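Local coordinates for protein probable glutamine synthetase (Pseudomonas aeruginosa, PDB 4HPP) that is a probable member of the glutamine synthetase family and binds magnesium and glutamic acid in its catalytic domain, at residues Q125-L139 / E180-Q194. Numbering follows the deposited sequence.
With MG (magnesium ion), chain B; GLU (glutamic acid), chain D.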
ATOM      1  N   GLN A 125     -56.326  -2.071 -18.391  1.00 57.91           N
ATOM      2  CA  GLN A 125     -55.090  -1.587 -17.798  1.00 57.99           C
ATOM      3  C   GLN A 125     -54.031  -2.647 -18.064  1.00 60.58           C
ATOM      4  O   GLN A 125     -54.322  -3.836 -17.989  1.00 58.76           O
ATOM      5  CB  GLN A 125     -55.221  -1.466 -16.288  1.00 53.74           C
ATOM      6  CG  GLN A 125     -56.550  -0.915 -15.801  1.00 77.80           C
ATOM      7  CD  GLN A 125     -56.589   0.598 -15.637  1.00 92.35           C
ATOM      8  OE1 GLN A 125     -56.675   1.340 -16.623  1.00101.75           O
ATOM      9  NE2 GLN A 125     -56.558   1.066 -14.377  1.00 91.57           N
ATOM     10  N   VAL A 126     -52.798  -2.236 -18.346  1.00 59.92           N
ATOM     11  CA  VAL A 126     -51.715  -3.214 -18.499  1.00 52.22           C
ATOM     12  C   VAL A 126     -50.752  -3.250 -17.339  1.00 51.39           C
ATOM     13  O   VAL A 126     -50.150  -2.236 -16.977  1.00 63.90           O
ATOM     14  CB  VAL A 126     -50.987  -3.065 -19.831  1.00 53.18           C
ATOM     15  CG1 VAL A 126     -49.889  -4.119 -19.932  1.00 49.27           C
ATOM     16  CG2 VAL A 126     -52.011  -3.245 -20.959  1.00 48.00           C
ATOM     17  N   ILE A 127     -50.613  -4.430 -16.754  1.00 49.60           N
ATOM     18  CA  ILE A 127     -49.854  -4.591 -15.539  1.00 51.54           C
ATOM     19  C   ILE A 127     -48.778  -5.564 -15.892  1.00 53.49           C
ATOM     20  O   ILE A 127     -49.092  -6.695 -16.309  1.00 44.74           O
ATOM     21  CB  ILE A 127     -50.705  -5.248 -14.446  1.00 53.25           C
ATOM     22  CG1 ILE A 127     -51.924  -4.388 -14.100  1.00 56.29           C
ATOM     23  CG2 ILE A 127     -49.846  -5.512 -13.222  1.00 51.03           C
ATOM     24  CD1 ILE A 127     -51.731  -3.415 -12.946  1.00 63.30           C
ATOM     25  N   ALA A 128     -47.530  -5.141 -15.689  1.00 48.91           N
ATOM     26  CA  ALA A 128     -46.381  -5.945 -16.072  1.00 47.47           C
ATOM     27  C   ALA A 128     -45.190  -5.788 -15.140  1.00 47.71           C
ATOM     28  O   ALA A 128     -45.015  -4.763 -14.450  1.00 46.22           O
ATOM     29  CB  ALA A 128     -45.957  -5.667 -17.520  1.00 44.96           C
ATOM     30  N   ALA A 129     -44.369  -6.833 -15.165  1.00 41.61           N
ATOM     31  CA  ALA A 129     -43.087  -6.861 -14.473  1.00 49.21           C
ATOM     32  C   ALA A 129     -42.073  -7.677 -15.309  1.00 46.77           C
ATOM     33  O   ALA A 129     -42.389  -8.750 -15.839  1.00 49.73           O
ATOM     34  CB  ALA A 129     -43.246  -7.401 -13.054  1.00 36.12           C
ATOM     35  N   PHE A 130     -40.900  -7.080 -15.497  1.00 54.10           N
ATOM     36  CA  PHE A 130     -39.740  -7.706 -16.146  1.00 54.59           C
ATOM     37  C   PHE A 130     -38.807  -8.346 -15.080  1.00 54.94           C
ATOM     38  O   PHE A 130     -38.477  -7.702 -14.068  1.00 48.17           O
ATOM     39  CB  PHE A 130     -38.937  -6.663 -16.893  1.00 49.50           C
ATOM     40  CG  PHE A 130     -39.627  -6.033 -18.048  1.00 50.57           C
ATOM     41  CD1 PHE A 130     -39.279  -6.400 -19.368  1.00 50.45           C
ATOM     42  CD2 PHE A 130     -40.560  -5.016 -17.853  1.00 45.92           C
ATOM     43  CE1 PHE A 130     -39.854  -5.770 -20.482  1.00 50.34           C
ATOM     44  CE2 PHE A 130     -41.153  -4.395 -18.953  1.00 50.36           C
ATOM     45  CZ  PHE A 130     -40.803  -4.757 -20.278  1.00 54.01           C
ATOM     46  N   GLU A 131     -38.397  -9.599 -15.312  1.00 48.38           N
ATOM     47  CA  GLU A 131     -37.476 -10.281 -14.425  1.00 53.05           C
ATOM     48  C   GLU A 131     -36.170 -10.266 -15.175  1.00 55.74           C
ATOM     49  O   GLU A 131     -36.148 -10.557 -16.380  1.00 50.31           O
ATOM     50  CB  GLU A 131     -37.888 -11.738 -14.170  1.00 62.71           C
ATOM     51  CG  GLU A 131     -39.156 -11.988 -13.325  1.00 67.97           C
ATOM     52  CD  GLU A 131     -39.388 -13.497 -13.036  1.00 75.63           C
ATOM     53  OE1 GLU A 131     -40.232 -13.782 -12.166  1.00 81.66           O
ATOM     54  OE2 GLU A 131     -38.725 -14.408 -13.638  1.00 70.41           O
ATOM     55  N   HIS A 132     -35.089  -9.941 -14.463  1.00 47.85           N
ATOM     56  CA  HIS A 132     -33.813  -9.724 -15.068  1.00 42.36           C
ATOM     57  C   HIS A 132     -32.763 -10.630 -14.515  1.00 49.64           C
ATOM     58  O   HIS A 132     -32.668 -10.776 -13.288  1.00 51.52           O
ATOM     59  CB  HIS A 132     -33.404  -8.295 -14.865  1.00 40.19           C
ATOM     60  CG  HIS A 132     -34.197  -7.294 -15.708  1.00 44.71           C
ATOM     61  ND1 HIS A 132     -35.117  -6.440 -15.163  1.00 46.53           N
ATOM     62  CD2 HIS A 132     -34.108  -6.963 -17.062  1.00 41.85           C
ATOM     63  CE1 HIS A 132     -35.608  -5.638 -16.131  1.00 45.80           C
ATOM     64  NE2 HIS A 132     -34.993  -5.967 -17.293  1.00 47.18           N
ATOM     65  N   GLU A 133     -31.976 -11.272 -15.403  1.00 44.36           N
ATOM     66  CA  GLU A 133     -30.854 -12.057 -14.953  1.00 40.18           C
ATOM     67  C   GLU A 133     -29.546 -11.419 -15.477  1.00 46.00           C
ATOM     68  O   GLU A 133     -29.517 -10.806 -16.557  1.00 41.45           O
ATOM     69  CB  GLU A 133     -31.001 -13.502 -15.360  1.00 44.83           C
ATOM     70  CG  GLU A 133     -32.064 -14.286 -14.594  1.00 42.96           C
ATOM     71  CD  GLU A 133     -32.436 -15.591 -15.304  1.00 51.66           C
ATOM     72  OE1 GLU A 133     -32.030 -15.785 -16.492  1.00 42.89           O
ATOM     73  OE2 GLU A 133     -33.160 -16.421 -14.678  1.00 50.38           O
ATOM     74  N   PHE A 134     -28.478 -11.526 -14.689  1.00 38.37           N
ATOM     75  CA  PHE A 134     -27.213 -10.927 -15.063  1.00 38.01           C
ATOM     76  C   PHE A 134     -26.019 -11.666 -14.438  1.00 35.81           C
ATOM     77  O   PHE A 134     -26.163 -12.459 -13.459  1.00 41.43           O
ATOM     78  CB  PHE A 134     -27.209  -9.424 -14.688  1.00 38.83           C
ATOM     79  CG  PHE A 134     -27.326  -9.155 -13.177  1.00 43.86           C
ATOM     80  CD1 PHE A 134     -28.593  -9.027 -12.558  1.00 37.33           C
ATOM     81  CD2 PHE A 134     -26.179  -8.972 -12.394  1.00 36.96           C
ATOM     82  CE1 PHE A 134     -28.696  -8.787 -11.224  1.00 31.57           C
ATOM     83  CE2 PHE A 134     -26.297  -8.712 -11.045  1.00 40.15           C
ATOM     84  CZ  PHE A 134     -27.540  -8.642 -10.456  1.00 33.50           C
ATOM     85  N   SER A 135     -24.851 -11.370 -14.973  1.00 29.12           N
ATOM     86  CA  SER A 135     -23.594 -11.894 -14.481  1.00 33.31           C
ATOM     87  C   SER A 135     -23.040 -10.808 -13.660  1.00 37.94           C
ATOM     88  O   SER A 135     -23.107  -9.636 -14.075  1.00 40.93           O
ATOM     89  CB  SER A 135     -22.564 -12.078 -15.633  1.00 38.93           C
ATOM     90  OG  SER A 135     -22.851 -13.199 -16.467  1.00 43.27           O
ATOM     91  N   LEU A 136     -22.466 -11.182 -12.516  1.00 40.88           N
ATOM     92  CA  LEU A 136     -21.701 -10.283 -11.654  1.00 37.98           C
ATOM     93  C   LEU A 136     -20.246 -10.679 -11.705  1.00 41.57           C
ATOM     94  O   LEU A 136     -19.875 -11.731 -11.185  1.00 44.70           O
ATOM     95  CB  LEU A 136     -22.215 -10.305 -10.199  1.00 35.72           C
ATOM     96  CG  LEU A 136     -21.643  -9.221  -9.281  1.00 32.63           C
ATOM     97  CD1 LEU A 136     -22.008  -7.854  -9.804  1.00 34.22           C
ATOM     98  CD2 LEU A 136     -22.125  -9.330  -7.846  1.00 32.85           C
ATOM     99  N   LEU A 137     -19.439  -9.825 -12.337  1.00 48.99           N
ATOM    100  CA  LEU A 137     -18.006 -10.044 -12.526  1.00 46.46           C
ATOM    101  C   LEU A 137     -17.173  -9.183 -11.625  1.00 47.91           C
ATOM    102  O   LEU A 137     -17.485  -7.984 -11.376  1.00 47.08           O
ATOM    103  CB  LEU A 137     -17.609  -9.782 -13.982  1.00 50.21           C
ATOM    104  CG  LEU A 137     -18.597 -10.467 -14.939  1.00 52.40           C
ATOM    105  CD1 LEU A 137     -18.346 -10.061 -16.384  1.00 46.94           C
ATOM    106  CD2 LEU A 137     -18.476 -11.964 -14.693  1.00 51.34           C
ATOM    107  N   GLY A 138     -16.134  -9.836 -11.107  1.00 45.46           N
ATOM    108  CA  GLY A 138     -15.022  -9.189 -10.433  1.00 41.94           C
ATOM    109  C   GLY A 138     -14.996  -9.562  -8.971  1.00 49.37           C
ATOM    110  O   GLY A 138     -14.263  -8.959  -8.190  1.00 52.61           O
ATOM    111  N   LEU A 139     -15.842 -10.506  -8.561  1.00 48.58           N
ATOM    112  CA  LEU A 139     -16.028 -10.675  -7.133  1.00 49.90           C
ATOM    113  C   LEU A 139     -14.753 -11.274  -6.603  1.00 55.79           C
ATOM    114  O   LEU A 139     -14.094 -12.045  -7.286  1.00 55.70           O
ATOM    115  CB  LEU A 139     -17.236 -11.533  -6.785  1.00 37.23           C
ATOM    116  CG  LEU A 139     -18.631 -11.009  -7.086  1.00 33.63           C
ATOM    117  CD1 LEU A 139     -19.705 -12.122  -6.820  1.00 29.95           C
ATOM    118  CD2 LEU A 139     -18.850  -9.781  -6.252  1.00 37.09           C
ATOM    119  N   GLU A 180     -28.577 -17.357  -9.343  1.00 46.20           N
ATOM    120  CA  GLU A 180     -29.277 -18.190 -10.333  1.00 44.20           C
ATOM    121  C   GLU A 180     -28.398 -19.392 -10.793  1.00 48.94           C
ATOM    122  O   GLU A 180     -27.372 -19.736 -10.173  1.00 42.37           O
ATOM    123  CB  GLU A 180     -29.653 -17.338 -11.552  1.00 45.88           C
ATOM    124  CG  GLU A 180     -31.117 -16.958 -11.643  1.00 51.59           C
ATOM    125  CD  GLU A 180     -32.008 -18.058 -12.175  1.00 49.78           C
ATOM    126  OE1 GLU A 180     -33.230 -17.839 -12.256  1.00 52.09           O
ATOM    127  OE2 GLU A 180     -31.503 -19.138 -12.527  1.00 53.08           O
ATOM    128  N   TYR A 181     -28.767 -19.983 -11.926  1.00 49.69           N
ATOM    129  CA  TYR A 181     -28.195 -21.278 -12.321  1.00 52.31           C
ATOM    130  C   TYR A 181     -26.724 -21.148 -12.746  1.00 45.14           C
ATOM    131  O   TYR A 181     -25.901 -21.935 -12.313  1.00 38.64           O
ATOM    132  CB  TYR A 181     -29.147 -22.075 -13.304  1.00 50.57           C
ATOM    133  CG  TYR A 181     -28.651 -23.427 -13.695  1.00 48.75           C
ATOM    134  CD1 TYR A 181     -28.246 -24.357 -12.724  1.00 51.25           C
ATOM    135  CD2 TYR A 181     -28.560 -23.794 -15.047  1.00 56.39           C
ATOM    136  CE1 TYR A 181     -27.748 -25.602 -13.072  1.00 48.62           C
ATOM    137  CE2 TYR A 181     -28.059 -25.037 -15.423  1.00 49.06           C
ATOM    138  CZ  TYR A 181     -27.649 -25.930 -14.445  1.00 53.48           C
ATOM    139  OH  TYR A 181     -27.167 -27.156 -14.825  1.00 55.43           O
ATOM    140  N   GLY A 182     -26.372 -20.098 -13.495  1.00 40.55           N
ATOM    141  CA  GLY A 182     -24.997 -20.009 -13.970  1.00 36.34           C
ATOM    142  C   GLY A 182     -24.022 -19.440 -13.000  1.00 44.66           C
ATOM    143  O   GLY A 182     -24.394 -18.758 -11.998  1.00 47.87           O
ATOM    144  N   GLN A 183     -22.754 -19.644 -13.301  1.00 41.65           N
ATOM    145  CA  GLN A 183     -21.731 -19.126 -12.424  1.00 45.70           C
ATOM    146  C   GLN A 183     -21.733 -17.587 -12.436  1.00 51.52           C
ATOM    147  O   GLN A 183     -21.707 -16.951 -13.527  1.00 47.41           O
ATOM    148  CB  GLN A 183     -20.409 -19.641 -12.903  1.00 54.32           C
ATOM    149  CG  GLN A 183     -20.366 -21.148 -13.060  1.00 61.22           C
ATOM    150  CD  GLN A 183     -18.939 -21.604 -13.018  1.00 63.84           C
ATOM    151  OE1 GLN A 183     -18.041 -20.917 -13.536  1.00 61.11           O
ATOM    152  NE2 GLN A 183     -18.697 -22.720 -12.347  1.00 59.12           N
ATOM    153  N   ARG A 184     -21.780 -16.977 -11.245  1.00 48.73           N
ATOM    154  CA  ARG A 184     -21.886 -15.489 -11.115  1.00 41.65           C
ATOM    155  C   ARG A 184     -23.233 -14.965 -11.623  1.00 42.55           C
ATOM    156  O   ARG A 184     -23.374 -13.760 -11.891  1.00 39.96           O
ATOM    157  CB  ARG A 184     -20.741 -14.806 -11.887  1.00 50.97           C
ATOM    158  CG  ARG A 184     -19.381 -15.491 -11.745  1.00 51.98           C
ATOM    159  CD  ARG A 184     -18.870 -15.263 -10.328  1.00 64.02           C
ATOM    160  NE  ARG A 184     -17.497 -15.683 -10.103  1.00 68.55           N
ATOM    161  CZ  ARG A 184     -16.913 -15.714  -8.898  1.00 70.92           C
ATOM    162  NH1 ARG A 184     -17.601 -15.325  -7.805  1.00 53.73           N
ATOM    163  NH2 ARG A 184     -15.636 -16.151  -8.784  1.00 57.39           N
ATOM    164  N   GLN A 185     -24.221 -15.854 -11.836  1.00 37.87           N
ATOM    165  CA  GLN A 185     -25.485 -15.350 -12.244  1.00 36.97           C
ATOM    166  C   GLN A 185     -26.355 -14.989 -11.026  1.00 47.64           C
ATOM    167  O   GLN A 185     -26.453 -15.786 -10.049  1.00 44.01           O
ATOM    168  CB  GLN A 185     -26.192 -16.356 -13.099  1.00 37.18           C
ATOM    169  CG  GLN A 185     -27.321 -15.729 -13.890  1.00 38.89           C
ATOM    170  CD  GLN A 185     -28.088 -16.702 -14.755  1.00 44.76           C
ATOM    171  OE1 GLN A 185     -28.232 -17.891 -14.422  1.00 52.22           O
ATOM    172  NE2 GLN A 185     -28.630 -16.192 -15.865  1.00 46.16           N
ATOM    173  N   TYR A 186     -26.984 -13.813 -11.116  1.00 42.03           N
ATOM    174  CA  TYR A 186     -27.994 -13.350 -10.147  1.00 42.07           C
ATOM    175  C   TYR A 186     -29.265 -12.853 -10.827  1.00 43.95           C
ATOM    176  O   TYR A 186     -29.282 -12.575 -12.013  1.00 44.65           O
ATOM    177  CB  TYR A 186     -27.431 -12.245  -9.279  1.00 40.22           C
ATOM    178  CG  TYR A 186     -26.222 -12.758  -8.544  1.00 43.42           C
ATOM    179  CD1 TYR A 186     -26.373 -13.339  -7.279  1.00 36.07           C
ATOM    180  CD2 TYR A 186     -24.938 -12.765  -9.153  1.00 36.91           C
ATOM    181  CE1 TYR A 186     -25.316 -13.856  -6.604  1.00 35.38           C
ATOM    182  CE2 TYR A 186     -23.858 -13.270  -8.455  1.00 38.99           C
ATOM    183  CZ  TYR A 186     -24.064 -13.818  -7.178  1.00 40.45           C
ATOM    184  OH  TYR A 186     -23.038 -14.354  -6.435  1.00 37.56           O
ATOM    185  N   GLU A 187     -30.345 -12.817 -10.063  1.00 46.74           N
ATOM    186  CA  GLU A 187     -31.610 -12.324 -10.545  1.00 49.05           C
ATOM    187  C   GLU A 187     -32.238 -11.405  -9.500  1.00 49.53           C
ATOM    188  O   GLU A 187     -32.284 -11.710  -8.304  1.00 47.21           O
ATOM    189  CB  GLU A 187     -32.543 -13.469 -10.872  1.00 53.08           C
ATOM    190  CG  GLU A 187     -33.801 -13.019 -11.624  1.00 59.16           C
ATOM    191  CD  GLU A 187     -34.839 -14.131 -11.832  1.00 57.94           C
ATOM    192  OE1 GLU A 187     -35.933 -13.853 -12.368  1.00 69.36           O
ATOM    193  OE2 GLU A 187     -34.574 -15.289 -11.489  1.00 52.55           O
ATOM    194  N   VAL A 188     -32.695 -10.263  -9.971  1.00 50.62           N
ATOM    195  CA  VAL A 188     -33.513  -9.414  -9.144  1.00 51.00           C
ATOM    196  C   VAL A 188     -34.895  -9.184  -9.809  1.00 51.43           C
ATOM    197  O   VAL A 188     -34.993  -9.029 -11.032  1.00 47.94           O
ATOM    198  CB  VAL A 188     -32.786  -8.125  -8.754  1.00 48.71           C
ATOM    199  CG1 VAL A 188     -32.313  -7.355  -9.986  1.00 51.74           C
ATOM    200  CG2 VAL A 188     -33.692  -7.266  -7.875  1.00 52.66           C
ATOM    201  N   THR A 189     -35.951  -9.249  -8.999  1.00 46.35           N
ATOM    202  CA  THR A 189     -37.306  -9.101  -9.480  1.00 46.00           C
ATOM    203  C   THR A 189     -37.908  -7.951  -8.666  1.00 51.31           C
ATOM    204  O   THR A 189     -37.471  -7.618  -7.529  1.00 47.73           O
ATOM    205  CB  THR A 189     -38.163 -10.377  -9.286  1.00 45.64           C
ATOM    206  OG1 THR A 189     -38.165 -10.713  -7.915  1.00 58.19           O
ATOM    207  CG2 THR A 189     -37.654 -11.602 -10.008  1.00 37.32           C
ATOM    208  N   CYS A 190     -38.913  -7.333  -9.257  1.00 51.38           N
ATOM    209  CA  CYS A 190     -39.592  -6.237  -8.623  1.00 44.38           C
ATOM    210  C   CYS A 190     -41.090  -6.400  -8.738  1.00 50.10           C
ATOM    211  O   CYS A 190     -41.591  -7.258  -9.484  1.00 48.05           O
ATOM    212  CB  CYS A 190     -39.189  -4.932  -9.277  1.00 47.89           C
ATOM    213  SG  CYS A 190     -37.457  -4.519  -9.045  1.00 57.21           S
ATOM    214  N   ARG A 191     -41.802  -5.535  -8.014  1.00 50.84           N
ATOM    215  CA  ARG A 191     -43.235  -5.547  -8.014  1.00 48.23           C
ATOM    216  C   ARG A 191     -43.750  -5.077  -9.388  1.00 44.44           C
ATOM    217  O   ARG A 191     -43.157  -4.237 -10.019  1.00 42.52           O
ATOM    218  CB  ARG A 191     -43.697  -4.676  -6.849  1.00 57.21           C
ATOM    219  CG  ARG A 191     -43.537  -5.392  -5.490  1.00 71.88           C
ATOM    220  CD  ARG A 191     -44.078  -4.623  -4.283  1.00 67.39           C
ATOM    221  NE  ARG A 191     -44.927  -3.488  -4.701  1.00 82.22           N
ATOM    222  CZ  ARG A 191     -46.163  -3.570  -5.230  1.00 83.54           C
ATOM    223  NH1 ARG A 191     -46.751  -4.765  -5.421  1.00 74.12           N
ATOM    224  NH2 ARG A 191     -46.809  -2.440  -5.585  1.00 66.14           N
ATOM    225  N   PRO A 192     -44.876  -5.597  -9.862  1.00 45.74           N
ATOM    226  CA  PRO A 192     -45.378  -5.116 -11.182  1.00 43.22           C
ATOM    227  C   PRO A 192     -45.701  -3.598 -11.224  1.00 45.01           C
ATOM    228  O   PRO A 192     -45.905  -2.994 -10.174  1.00 54.53           O
ATOM    229  CB  PRO A 192     -46.690  -5.885 -11.323  1.00 48.17           C
ATOM    230  CG  PRO A 192     -46.765  -6.865 -10.165  1.00 43.55           C
ATOM    231  CD  PRO A 192     -45.913  -6.303  -9.084  1.00 41.80           C
ATOM    232  N   ALA A 193     -45.765  -2.976 -12.398  1.00 45.30           N
ATOM    233  CA  ALA A 193     -46.186  -1.526 -12.538  1.00 45.24           C
ATOM    234  C   ALA A 193     -47.187  -1.414 -13.688  1.00 45.16           C
ATOM    235  O   ALA A 193     -47.245  -2.314 -14.501  1.00 46.64           O
ATOM    236  CB  ALA A 193     -44.998  -0.574 -12.811  1.00 37.42           C
ATOM    237  N   GLN A 194     -47.950  -0.321 -13.787  1.00 48.84           N
ATOM    238  CA  GLN A 194     -48.954  -0.258 -14.834  1.00 53.33           C
ATOM    239  C   GLN A 194     -48.445   0.459 -16.062  1.00 50.04           C
ATOM    240  O   GLN A 194     -47.824   1.458 -15.951  1.00 57.76           O
ATOM    241  CB  GLN A 194     -50.218   0.389 -14.314  1.00 61.05           C
ATOM    242  CG  GLN A 194     -51.423   0.206 -15.235  1.00 73.81           C
ATOM    243  CD  GLN A 194     -52.647   0.994 -14.761  1.00 75.61           C
ATOM    244  OE1 GLN A 194     -53.695   1.021 -15.418  1.00 78.14           O
ATOM    245  NE2 GLN A 194     -52.510   1.647 -13.624  1.00 67.10           N
TER
HETATM  246 MG    MG B 501     -34.819 -16.938 -13.379  1.00 40.18          MG
HETATM  247  N   GLU D 503     -31.690 -18.277 -17.639  1.00 59.07           N
HETATM  248  CA  GLU D 503     -32.979 -18.696 -18.325  1.00 66.94           C
HETATM  249  C   GLU D 503     -33.371 -17.884 -19.581  1.00 63.78           C
HETATM  250  O   GLU D 503     -32.547 -17.586 -20.437  1.00 54.76           O
HETATM  251  CB  GLU D 503     -34.134 -18.668 -17.333  1.00 70.29           C
HETATM  252  CG  GLU D 503     -34.053 -19.749 -16.289  1.00 68.88           C
HETATM  253  CD  GLU D 503     -35.071 -19.563 -15.213  1.00 67.54           C
HETATM  254  OE1 GLU D 503     -35.962 -20.422 -15.136  1.00 79.26           O
HETATM  255  OE2 GLU D 503     -34.991 -18.559 -14.464  1.00 71.84           O
HETATM  256  OXT GLU D 503     -34.525 -17.487 -19.778  1.00 77.21           O
HETATM  257  O   HOH W   1     -35.837  -7.363 -12.856  1.00 37.74           O
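Phe134 N donates to Tyr186 O at 3.0 Å and Tyr186 N to Phe134 O at 2.8 Å, part of the antiparallel pairing of strands 125-137 and 185-190 (axes 4.7 Å apart at closest approach) in the curved catalytic-domain sheet of the glutamine synthetase fold. Leu136 N to Arg184 O continues this run, and a weak Val188 N to His132 O bond ends it. Pairing resumes at Ala128 and Ala193, the register shifted by one residue; in between, water 1 links Phe130 O to Val188 O and meets His132 ND1 in the imidazole plane. Glu133 and Glu187 project from one sheet face, their carboxylates nearly perpendicular (planes 86° apart); Glu133 OE2, Glu187 OE2 and, from the loop before strand 185-190, Glu180 OE1 bind the magnesium, as does OE2 of the glutamic acid. Glu187 OE1 faces Glu131 OE2 at 3.1 Å, two acceptors. On the other face, Tyr186 CB lies over the Phe134 ring in a CH-pi contact, 26° off the normal, and Val188 CG1 meets the ring edge. Gln185 NE2 is held by Asn233 and Thr232, pocket residues. With CG anti to the carbonyl carbon (chi1 -72°) and an extended chain, Glu133 reaches the glutamic acid: its OE1, also bonded by Gly234 N, accepts from the glutamic acid N at 2.8 Å.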